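Vacuolar protein sorting-associated protein IST1 (Saccharomyces cerevisiae, PDB 3GGY) acts late in multivesicular body sorting of cargo proteins, regulating recruitment of the ATPase VPS4 to the ESCRT-III complex, probably together with DID2. Local coordinates at residues Q31-A34 / K35-R39; K49-K52 / A53-V57; I72-L75 / Y76-L80; D89-T92 / E93-V97. One frame throughout, in Å; residues are numbered along the deposited sequence.

All four contacts are local, each made within nine consecutive residues of the N-terminal ESCRT-III-like domain. Contacts 1, 2 and 3 lie on the long helical hairpin. Contact 1 is on helix 8-46, and contacts 2 and 3 share helix 50-82, with centres about 35 Å apart. Contacts 1 and 2 are at the surface and touch where Arg56 packs on Ser37. Contact 1 is almost all backbone bonding, while contact 2 adds a glutamine-tyrosine bond. Contact 3 is partly buried; it pairs two glutamates on one side and packs a tyrosine against an isoleucine and a leucine on another. Contact 4, also partly buried, is the capped start of helix 93-99.

Contact 1: Q31-A34 / K35-R39; sequences QAIA and KQSRR
Lys35 N donates to Gln31 O at 3.0 Å, one turn along helix 8-46, and Gln36 N donates to Ala32 O at 3.1 Å. Ser37 N reaches Ile33 O at 2.9 Å, and Arg38 N reaches Ala34 O at 3.1 Å. Each is an i to i+4 bond, so every carbonyl from Gln31 to Ala34 has an amide partner one turn later. The four are alike in shape, with N-H...O angles near 150°.

Side-chain atoms also gather round the same carbonyls. Ser37 turns OG back beside its own backbone N (chi1 -63°), and this brings OG to 3.1 Å from Ile33 O. The aliphatic part of Arg38 runs alongside Ala34 O, with CG at 3.5 Å from that oxygen. CB of Lys35 meets Ala32 O at 3.4 Å. Lys35 and Gln36 both set CG opposite the backbone N, and their ammonium and amide ends lead away from residues 31-34.

This is regular alpha-helix in the first arm of the long hairpin formed by helices 8-46 and 50-82, within the ESCRT-III-like N-terminal domain. The face carrying Gln31, Ala34 and Arg38 looks onto helix 50-82. Ala34 is buried there against Asp64, and Gln31 packs on Ile67 and Glu71.

Charge enters through Arg38. Its chain is extended from CG to NE, and NH2 makes a salt bridge with Asp64 of helix 50-82. Tyr172 and Ile176 of helix 166-179 also touch this arginine.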
loop_
_atom_site.group_PDB
_atom_site.type_symbol
_atom_site.label_atom_id
_atom_site.label_comp_id
_atom_site.label_asym_id
_atom_site.label_seq_id
_atom_site.Cartn_x
_atom_site.Cartn_y
_atom_site.Cartn_z
ATOM N N GLN A 31 -2.234 -3.824 11.072
ATOM C CA GLN A 31 -2.743 -2.794 11.969
ATOM C C GLN A 31 -2.550 -3.269 13.403
ATOM O O GLN A 31 -2.130 -2.503 14.269
ATOM C CB GLN A 31 -4.224 -2.526 11.695
ATOM C CG GLN A 31 -4.478 -1.810 10.378
ATOM C CD GLN A 31 -5.952 -1.591 10.098
ATOM O OE1 GLN A 31 -6.735 -2.541 10.044
ATOM N NE2 GLN A 31 -6.338 -0.331 9.917
ATOM N N ALA A 32 -2.845 -4.540 13.647
ATOM C CA ALA A 32 -2.685 -5.108 14.981
ATOM C C ALA A 32 -1.218 -5.055 15.399
ATOM O O ALA A 32 -0.898 -4.736 16.547
ATOM C CB ALA A 32 -3.190 -6.545 15.000
ATOM N N ILE A 33 -0.325 -5.360 14.462
ATOM C CA ILE A 33 1.110 -5.344 14.731
ATOM C C ILE A 33 1.591 -3.917 15.001
ATOM O O ILE A 33 2.434 -3.689 15.873
ATOM C CB ILE A 33 1.887 -5.960 13.543
ATOM C CG1 ILE A 33 1.552 -7.451 13.444
ATOM C CG2 ILE A 33 3.384 -5.749 13.709
ATOM C CD1 ILE A 33 2.180 -8.154 12.257
ATOM N N ALA A 34 1.041 -2.958 14.260
ATOM C CA ALA A 34 1.405 -1.557 14.446
ATOM C C ALA A 34 1.028 -1.137 15.869
ATOM O O ALA A 34 1.762 -0.395 16.521
ATOM C CB ALA A 34 0.671 -0.684 13.424
ATOM N N LYS A 35 -0.108 -1.626 16.352
ATOM C CA LYS A 35 -0.547 -1.294 17.703
ATOM C C LYS A 35 0.446 -1.842 18.724
ATOM O O LYS A 35 0.779 -1.170 19.704
ATOM C CB LYS A 35 -1.943 -1.863 17.968
ATOM C CG LYS A 35 -2.543 -1.415 19.290
ATOM C CD LYS A 35 -4.020 -1.761 19.366
ATOM C CE LYS A 35 -4.647 -1.256 20.659
ATOM N NZ LYS A 35 -4.143 -1.992 21.852
ATOM N N GLN A 36 0.920 -3.064 18.492
ATOM C CA GLN A 36 1.887 -3.678 19.395
ATOM C C GLN A 36 3.200 -2.899 19.374
ATOM O O GLN A 36 3.861 -2.752 20.401
ATOM C CB GLN A 36 2.145 -5.138 19.000
ATOM C CG GLN A 36 3.233 -5.823 19.829
ATOM C CD GLN A 36 3.259 -7.331 19.635
ATOM O OE1 GLN A 36 2.217 -7.984 19.668
ATOM N NE2 GLN A 36 4.449 -7.893 19.447
ATOM N N SER A 37 3.576 -2.405 18.199
ATOM C CA SER A 37 4.810 -1.642 18.068
ATOM C C SER A 37 4.749 -0.359 18.884
ATOM O O SER A 37 5.741 0.043 19.489
ATOM C CB SER A 37 5.074 -1.307 16.599
ATOM O OG SER A 37 5.262 -2.493 15.846
ATOM N N ARG A 38 3.582 0.277 18.901
ATOM C CA ARG A 38 3.404 1.508 19.658
ATOM C C ARG A 38 3.575 1.228 21.154
ATOM O O ARG A 38 4.202 2.006 21.866
ATOM C CB ARG A 38 2.029 2.112 19.362
ATOM C CG ARG A 38 1.957 2.763 17.976
ATOM C CD ARG A 38 0.554 3.230 17.609
ATOM N NE ARG A 38 0.559 3.941 16.330
ATOM C CZ ARG A 38 0.790 5.243 16.194
ATOM N NH1 ARG A 38 1.023 5.998 17.261
ATOM N NH2 ARG A 38 0.820 5.789 14.987
ATOM N N ARG A 39 3.031 0.106 21.617
ATOM C CA ARG A 39 3.159 -0.275 23.024
ATOM C C ARG A 39 4.626 -0.495 23.355
ATOM O O ARG A 39 5.097 -0.132 24.431
ATOM C CB ARG A 39 2.430 -1.585 23.315
ATOM C CG ARG A 39 0.958 -1.618 22.985
ATOM C CD ARG A 39 0.409 -3.002 23.299
ATOM N NE ARG A 39 0.526 -3.316 24.722
ATOM C CZ ARG A 39 0.483 -4.545 25.227
ATOM N NH1 ARG A 39 0.330 -5.593 24.424
ATOM N NH2 ARG A 39 0.584 -4.727 26.537
#

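Contact 2: K49-K52 / A53-V57; sequences KEQK and AHYRV
Lys52 O receives Arg56 N at 2.9 Å, the shortest polar bond between residues 49-52 and 53-57. Three more backbone bonds of the same i to i+4 kind precede it. Ala53 N donates to Lys49 O, His54 N to Glu50 O, and Tyr55 N to Gln51 O. Lys49 is the N-cap residue, so these bonds form the first turns of helix 50-82.

The distinctive side-chain pair is Gln51 with Tyr55. The two lie side by side and point the same way. Gln51 NE2 donates to Tyr55 OH at 3.2 Å, and the N-H...O angle is 164°. The hydroxyl oxygen lies in the plane of the Gln51 amide. That amide is turned 56° from the phenol ring. The extended Gln51 chain, with CG opposite its backbone N (chi1 -176°), carries the amide out level with the hydroxyl. On the way, CG meets ring atom CE1 of Tyr55 at 3.8 Å. Gln51 O lies over one face of the ring, 3.6 Å from Tyr55 CG. Both residues are exposed, so the bond runs along the helix surface.

The other faces of this helix start meet neighbours. Ala53 packs on Leu45 of helix 8-46, and Arg56 NH1 bonds Gln40 OE1 of that helix. Toward helix 166-179, His54 NE2 bonds Glu166 OE2, and Val57 packs on Val169, Tyr172 and Leu173.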
loop_
_atom_site.group_PDB
_atom_site.type_symbol
_atom_site.label_atom_id
_atom_site.label_comp_id
_atom_site.label_asym_id
_atom_site.label_seq_id
_atom_site.Cartn_x
_atom_site.Cartn_y
_atom_site.Cartn_z
ATOM N N LYS A 49 15.465 3.939 26.831
ATOM C CA LYS A 49 16.118 3.504 25.598
ATOM C C LYS A 49 15.681 4.432 24.469
ATOM O O LYS A 49 14.933 4.042 23.573
ATOM C CB LYS A 49 15.740 2.055 25.289
ATOM C CG LYS A 49 16.181 1.070 26.370
ATOM C CD LYS A 49 15.739 -0.351 26.049
ATOM C CE LYS A 49 16.218 -1.336 27.103
ATOM N NZ LYS A 49 15.771 -2.727 26.803
ATOM N N GLU A 50 16.168 5.669 24.526
ATOM C CA GLU A 50 15.829 6.701 23.550
ATOM C C GLU A 50 16.188 6.381 22.106
ATOM O O GLU A 50 15.364 6.518 21.208
ATOM C CB GLU A 50 16.481 8.018 23.976
ATOM C CG GLU A 50 16.127 8.391 25.416
ATOM C CD GLU A 50 14.631 8.578 25.624
ATOM O OE1 GLU A 50 13.834 7.836 25.003
ATOM O OE2 GLU A 50 14.241 9.463 26.417
ATOM N N GLN A 51 17.422 5.951 21.890
ATOM C CA GLN A 51 17.890 5.617 20.553
ATOM C C GLN A 51 17.017 4.536 19.916
ATOM O O GLN A 51 16.562 4.683 18.784
ATOM C CB GLN A 51 19.354 5.155 20.617
ATOM C CG GLN A 51 19.987 4.880 19.269
ATOM C CD GLN A 51 21.482 4.640 19.368
ATOM O OE1 GLN A 51 22.051 4.588 20.470
ATOM N NE2 GLN A 51 22.133 4.494 18.211
ATOM N N LYS A 52 16.793 3.448 20.644
ATOM C CA LYS A 52 15.977 2.351 20.135
ATOM C C LYS A 52 14.540 2.806 19.873
ATOM O O LYS A 52 13.932 2.423 18.874
ATOM C CB LYS A 52 15.997 1.186 21.127
ATOM C CG LYS A 52 17.405 0.752 21.489
ATOM C CD LYS A 52 17.432 -0.358 22.523
ATOM C CE LYS A 52 16.995 -1.688 21.945
ATOM N NZ LYS A 52 17.195 -2.782 22.936
ATOM N N ALA A 53 13.996 3.623 20.769
ATOM C CA ALA A 53 12.628 4.118 20.595
ATOM C C ALA A 53 12.538 4.892 19.282
ATOM O O ALA A 53 11.563 4.769 18.534
ATOM C CB ALA A 53 12.237 5.018 21.764
ATOM N N HIS A 54 13.571 5.681 19.000
ATOM C CA HIS A 54 13.618 6.473 17.778
ATOM C C HIS A 54 13.591 5.560 16.560
ATOM O O HIS A 54 12.796 5.759 15.642
ATOM C CB HIS A 54 14.888 7.327 17.754
ATOM C CG HIS A 54 14.886 8.386 16.698
ATOM N ND1 HIS A 54 15.133 8.116 15.370
ATOM C CD2 HIS A 54 14.652 9.718 16.774
ATOM C CE1 HIS A 54 15.053 9.236 14.673
ATOM N NE2 HIS A 54 14.761 10.222 15.501
ATOM N N TYR A 55 14.469 4.563 16.555
ATOM C CA TYR A 55 14.542 3.614 15.450
ATOM C C TYR A 55 13.205 2.910 15.255
ATOM O O TYR A 55 12.754 2.714 14.125
ATOM C CB TYR A 55 15.622 2.563 15.723
ATOM C CG TYR A 55 17.045 3.064 15.608
ATOM C CD1 TYR A 55 18.084 2.422 16.285
ATOM C CD2 TYR A 55 17.364 4.151 14.795
ATOM C CE1 TYR A 55 19.404 2.850 16.155
ATOM C CE2 TYR A 55 18.681 4.585 14.655
ATOM C CZ TYR A 55 19.694 3.929 15.338
ATOM O OH TYR A 55 21.000 4.339 15.193
ATOM N N ARG A 56 12.573 2.539 16.363
ATOM C CA ARG A 56 11.305 1.825 16.309
ATOM C C ARG A 56 10.204 2.699 15.728
ATOM O O ARG A 56 9.330 2.216 15.002
ATOM C CB ARG A 56 10.906 1.349 17.703
ATOM C CG ARG A 56 9.911 0.210 17.688
ATOM C CD ARG A 56 10.563 -1.048 17.125
ATOM N NE ARG A 56 10.715 -2.081 18.143
ATOM C CZ ARG A 56 9.719 -2.835 18.591
ATOM N NH1 ARG A 56 8.496 -2.674 18.107
ATOM N NH2 ARG A 56 9.947 -3.749 19.524
ATOM N N VAL A 57 10.242 3.987 16.053
ATOM C CA VAL A 57 9.245 4.912 15.532
ATOM C C VAL A 57 9.431 5.090 14.026
ATOM O O VAL A 57 8.459 5.146 13.273
ATOM C CB VAL A 57 9.334 6.274 16.251
ATOM C CG1 VAL A 57 8.513 7.321 15.521
ATOM C CG2 VAL A 57 8.829 6.111 17.676
#

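Contact 3: I72-L75 / Y76-L80; sequences ILEL and YCELL
Glu78 reaches back, its chain extended beyond CG, toward the preceding turn of helix 50-82, meeting Glu74 and Leu75. Its CB lies 3.6 Å from Leu75 O. CG sits close over the backbone, 3.1 Å from Glu74 O, because it is opposite its own carbonyl carbon (chi1 -59°). That same Glu74 O accepts Glu78 N at 3.0 Å. At the tip the two oxygens part company. OE1 meets the methyl CD2 of Leu75 at 3.2 Å. OE2 comes to 3.3 Å from Glu74 OE2, two acceptors with like charge, and the two carboxylate planes are 73° apart.

On another side of the helix, Tyr76 lies alongside Ile72. Ile72 CG2 touches ring atom CE2 at 3.6 Å, while Leu73 CD2 lies at the ring edge, 4.2 Å from Tyr76 CD2. The phenol reaches helix 105-115, where OH bonds Glu107 OE2. Cys77 packs on Cys19, Ile20 and Leu23 of helix 8-46, joining the hairpin arms.

Arg24 of helix 8-46 explains the glutamate pair: its NE bridges Glu74 OE2 and its NH2 bridges Glu78 OE2. Gln27 holds Glu74 OE1. An alanine in place of Glu78 would probably leave Arg24 NH2 without this carboxylate and weaken the tie between the two helices. One guanidinium held by two carboxylates probably offsets their mutual repulsion and favours both staying ionised.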
loop_
_atom_site.group_PDB
_atom_site.type_symbol
_atom_site.label_atom_id
_atom_site.label_comp_id
_atom_site.label_asym_id
_atom_site.label_seq_id
_atom_site.Cartn_x
_atom_site.Cartn_y
_atom_site.Cartn_z
ATOM N N ILE A 72 -5.684 1.709 -0.034
ATOM C CA ILE A 72 -5.938 2.264 -1.354
ATOM C C ILE A 72 -5.997 1.146 -2.402
ATOM O O ILE A 72 -6.869 1.136 -3.275
ATOM C CB ILE A 72 -4.838 3.279 -1.739
ATOM C CG1 ILE A 72 -4.815 4.422 -0.723
ATOM C CG2 ILE A 72 -5.083 3.799 -3.152
ATOM C CD1 ILE A 72 -3.583 5.306 -0.806
ATOM N N LEU A 73 -5.077 0.192 -2.316
ATOM C CA LEU A 73 -5.068 -0.897 -3.283
ATOM C C LEU A 73 -6.347 -1.725 -3.190
ATOM O O LEU A 73 -6.854 -2.217 -4.204
ATOM C CB LEU A 73 -3.835 -1.786 -3.076
ATOM C CG LEU A 73 -2.482 -1.100 -3.300
ATOM C CD1 LEU A 73 -1.368 -2.123 -3.059
ATOM C CD2 LEU A 73 -2.398 -0.529 -4.723
ATOM N N GLU A 74 -6.876 -1.872 -1.977
ATOM C CA GLU A 74 -8.105 -2.629 -1.772
ATOM C C GLU A 74 -9.222 -1.941 -2.545
ATOM O O GLU A 74 -10.012 -2.595 -3.220
ATOM C CB GLU A 74 -8.481 -2.676 -0.289
ATOM C CG GLU A 74 -9.723 -3.521 -0.007
ATOM C CD GLU A 74 -10.364 -3.220 1.340
ATOM O OE1 GLU A 74 -9.636 -2.856 2.288
ATOM O OE2 GLU A 74 -11.602 -3.362 1.451
ATOM N N LEU A 75 -9.285 -0.616 -2.431
ATOM C CA LEU A 75 -10.301 0.155 -3.131
ATOM C C LEU A 75 -10.150 0.019 -4.637
ATOM O O LEU A 75 -11.144 -0.094 -5.347
ATOM C CB LEU A 75 -10.240 1.633 -2.729
ATOM C CG LEU A 75 -10.724 1.971 -1.319
ATOM C CD1 LEU A 75 -10.853 3.481 -1.205
ATOM C CD2 LEU A 75 -12.071 1.305 -1.045
ATOM N N TYR A 76 -8.910 0.024 -5.131
ATOM C CA TYR A 76 -8.699 -0.124 -6.567
ATOM C C TYR A 76 -9.187 -1.490 -7.035
ATOM O O TYR A 76 -9.745 -1.622 -8.123
ATOM C CB TYR A 76 -7.214 0.033 -6.935
ATOM C CG TYR A 76 -6.708 1.463 -6.983
ATOM C CD1 TYR A 76 -7.488 2.489 -7.519
ATOM C CD2 TYR A 76 -5.419 1.778 -6.546
ATOM C CE1 TYR A 76 -7.000 3.790 -7.619
ATOM C CE2 TYR A 76 -4.920 3.071 -6.646
ATOM C CZ TYR A 76 -5.713 4.073 -7.182
ATOM O OH TYR A 76 -5.213 5.350 -7.284
ATOM N N CYS A 77 -8.961 -2.517 -6.221
ATOM C CA CYS A 77 -9.404 -3.862 -6.569
ATOM C C CYS A 77 -10.921 -3.931 -6.638
ATOM O O CYS A 77 -11.480 -4.565 -7.528
ATOM C CB CYS A 77 -8.919 -4.879 -5.540
ATOM S SG CYS A 77 -7.186 -5.327 -5.731
ATOM N N GLU A 78 -11.582 -3.291 -5.681
ATOM C CA GLU A 78 -13.040 -3.298 -5.654
ATOM C C GLU A 78 -13.595 -2.573 -6.873
ATOM O O GLU A 78 -14.603 -2.993 -7.450
ATOM C CB GLU A 78 -13.539 -2.660 -4.356
ATOM C CG GLU A 78 -13.017 -3.389 -3.125
ATOM C CD GLU A 78 -13.501 -2.793 -1.822
ATOM O OE1 GLU A 78 -13.456 -1.554 -1.683
ATOM O OE2 GLU A 78 -13.914 -3.565 -0.931
ATOM N N LEU A 79 -12.920 -1.501 -7.275
ATOM C CA LEU A 79 -13.335 -0.725 -8.439
ATOM C C LEU A 79 -13.295 -1.602 -9.684
ATOM O O LEU A 79 -14.278 -1.696 -10.427
ATOM C CB LEU A 79 -12.414 0.486 -8.617
ATOM C CG LEU A 79 -12.663 1.407 -9.816
ATOM C CD1 LEU A 79 -11.971 2.734 -9.578
ATOM C CD2 LEU A 79 -12.163 0.764 -11.101
ATOM N N LEU A 80 -12.155 -2.249 -9.909
ATOM C CA LEU A 80 -11.985 -3.123 -11.062
ATOM C C LEU A 80 -12.952 -4.302 -11.023
ATOM O O LEU A 80 -13.435 -4.752 -12.063
ATOM C CB LEU A 80 -10.549 -3.649 -11.117
ATOM C CG LEU A 80 -9.464 -2.602 -11.367
ATOM C CD1 LEU A 80 -8.091 -3.266 -11.327
ATOM C CD2 LEU A 80 -9.700 -1.943 -12.720
#

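Contact 4: D89-T92 / E93-V97; sequences DIST and EEQLV
A capping box starts helix 93-99, formed by Thr92 at the N-cap and Gln95 three residues on. Gln95 N donates to Thr92 OG1 in a weak bond of 3.3 Å, although the N-H...O angle of 161° is good. Thr92 holds OG1 between its backbone N and carbonyl carbon (chi1 71°), and this turns the oxygen toward the first turn of the helix. Gln95 CG also packs on OG1, and the two side chains cross at about a right angle. Leu96 N then bonds Thr92 O at 3.2 Å, lying in the carbonyl plane.

The Gln95 chain is extended beyond CG and runs back past the cap to residues 91 and 92. Thr92 N to Gln95 OE1 is the reverse half of the box, and Ser91 N is a second donor to the same oxygen. The bond from Thr92 N to Gln95 OE1, at 3.1 Å, is more bent, with an N-H...O angle of 138°. A leucine in place of Gln95 would probably leave the Ser91 and Thr92 amides without this acceptor and let the loop before the helix shift.

An apolar contact joins the loop to the helix. Ile90 CD1 meets Leu96 CD1 at 4.1 Å, and both residues are buried. Leu96 continues onto Ile105 and Asn106 of helix 105-115 and Phe140 of helix 138-147. Glu93 OE2 makes a salt bridge with Arg110, also of helix 105-115. The straighter of the two amide bonds to Gln95 OE1 comes from Ser91 N, at 2.9 Å and almost in line with the side-chain C=O.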
loop_
_atom_site.group_PDB
_atom_site.type_symbol
_atom_site.label_atom_id
_atom_site.label_comp_id
_atom_site.label_asym_id
_atom_site.label_seq_id
_atom_site.Cartn_x
_atom_site.Cartn_y
_atom_site.Cartn_z
ATOM N N ASP A 89 -13.382 -5.699 -22.665
ATOM C CA ASP A 89 -13.390 -5.078 -23.988
ATOM C C ASP A 89 -12.182 -4.177 -24.233
ATOM O O ASP A 89 -12.206 -3.334 -25.131
ATOM C CB ASP A 89 -14.673 -4.266 -24.184
ATOM C CG ASP A 89 -15.923 -5.116 -24.074
ATOM O OD1 ASP A 89 -15.950 -6.215 -24.666
ATOM O OD2 ASP A 89 -16.882 -4.681 -23.404
ATOM N N ILE A 90 -11.131 -4.353 -23.437
ATOM C CA ILE A 90 -9.918 -3.551 -23.583
ATOM C C ILE A 90 -8.793 -4.418 -24.139
ATOM O O ILE A 90 -8.392 -5.403 -23.516
ATOM C CB ILE A 90 -9.473 -2.960 -22.230
ATOM C CG1 ILE A 90 -10.629 -2.181 -21.599
ATOM C CG2 ILE A 90 -8.286 -2.028 -22.434
ATOM C CD1 ILE A 90 -10.346 -1.690 -20.194
ATOM N N SER A 91 -8.285 -4.051 -25.313
ATOM C CA SER A 91 -7.218 -4.817 -25.946
ATOM C C SER A 91 -5.956 -3.998 -26.203
ATOM O O SER A 91 -4.908 -4.554 -26.532
ATOM C CB SER A 91 -7.718 -5.414 -27.265
ATOM O OG SER A 91 -8.173 -4.399 -28.145
ATOM N N THR A 92 -6.058 -2.682 -26.057
ATOM C CA THR A 92 -4.908 -1.808 -26.274
ATOM C C THR A 92 -4.784 -0.737 -25.203
ATOM O O THR A 92 -5.767 -0.343 -24.568
ATOM C CB THR A 92 -4.979 -1.086 -27.637
ATOM O OG1 THR A 92 -6.017 -0.098 -27.603
ATOM C CG2 THR A 92 -5.256 -2.076 -28.753
ATOM N N GLU A 93 -3.559 -0.257 -25.023
ATOM C CA GLU A 93 -3.276 0.775 -24.044
ATOM C C GLU A 93 -3.952 2.093 -24.407
ATOM O O GLU A 93 -4.335 2.863 -23.532
ATOM C CB GLU A 93 -1.760 0.961 -23.922
ATOM C CG GLU A 93 -1.352 2.019 -22.933
ATOM C CD GLU A 93 0.104 1.917 -22.529
ATOM O OE1 GLU A 93 0.858 1.126 -23.145
ATOM O OE2 GLU A 93 0.495 2.635 -21.590
ATOM N N GLU A 94 -4.103 2.352 -25.703
ATOM C CA GLU A 94 -4.752 3.578 -26.152
ATOM C C GLU A 94 -6.177 3.614 -25.609
ATOM O O GLU A 94 -6.639 4.639 -25.112
ATOM C CB GLU A 94 -4.781 3.635 -27.683
ATOM C CG GLU A 94 -5.644 4.757 -28.263
ATOM C CD GLU A 94 -5.034 6.138 -28.099
ATOM O OE1 GLU A 94 -4.726 6.532 -26.955
ATOM O OE2 GLU A 94 -4.870 6.839 -29.119
ATOM N N GLN A 95 -6.870 2.484 -25.705
ATOM C CA GLN A 95 -8.240 2.396 -25.214
ATOM C C GLN A 95 -8.275 2.646 -23.710
ATOM O O GLN A 95 -9.095 3.417 -23.213
ATOM C CB GLN A 95 -8.822 1.015 -25.514
ATOM C CG GLN A 95 -8.969 0.701 -26.995
ATOM C CD GLN A 95 -9.491 -0.702 -27.234
ATOM O OE1 GLN A 95 -8.901 -1.680 -26.779
ATOM N NE2 GLN A 95 -10.601 -0.807 -27.953
ATOM N N LEU A 96 -7.367 1.995 -22.993
ATOM C CA LEU A 96 -7.292 2.135 -21.548
ATOM C C LEU A 96 -7.119 3.588 -21.116
ATOM O O LEU A 96 -7.831 4.071 -20.239
ATOM C CB LEU A 96 -6.129 1.293 -21.010
ATOM C CG LEU A 96 -5.961 1.189 -19.495
ATOM C CD1 LEU A 96 -7.159 0.469 -18.892
ATOM C CD2 LEU A 96 -4.677 0.438 -19.183
ATOM N N VAL A 97 -6.185 4.292 -21.751
ATOM C CA VAL A 97 -5.900 5.677 -21.399
ATOM C C VAL A 97 -6.911 6.716 -21.877
ATOM O O VAL A 97 -7.177 7.690 -21.171
ATOM C CB VAL A 97 -4.494 6.083 -21.905
ATOM C CG1 VAL A 97 -4.212 7.533 -21.565
ATOM C CG2 VAL A 97 -3.441 5.186 -21.270
#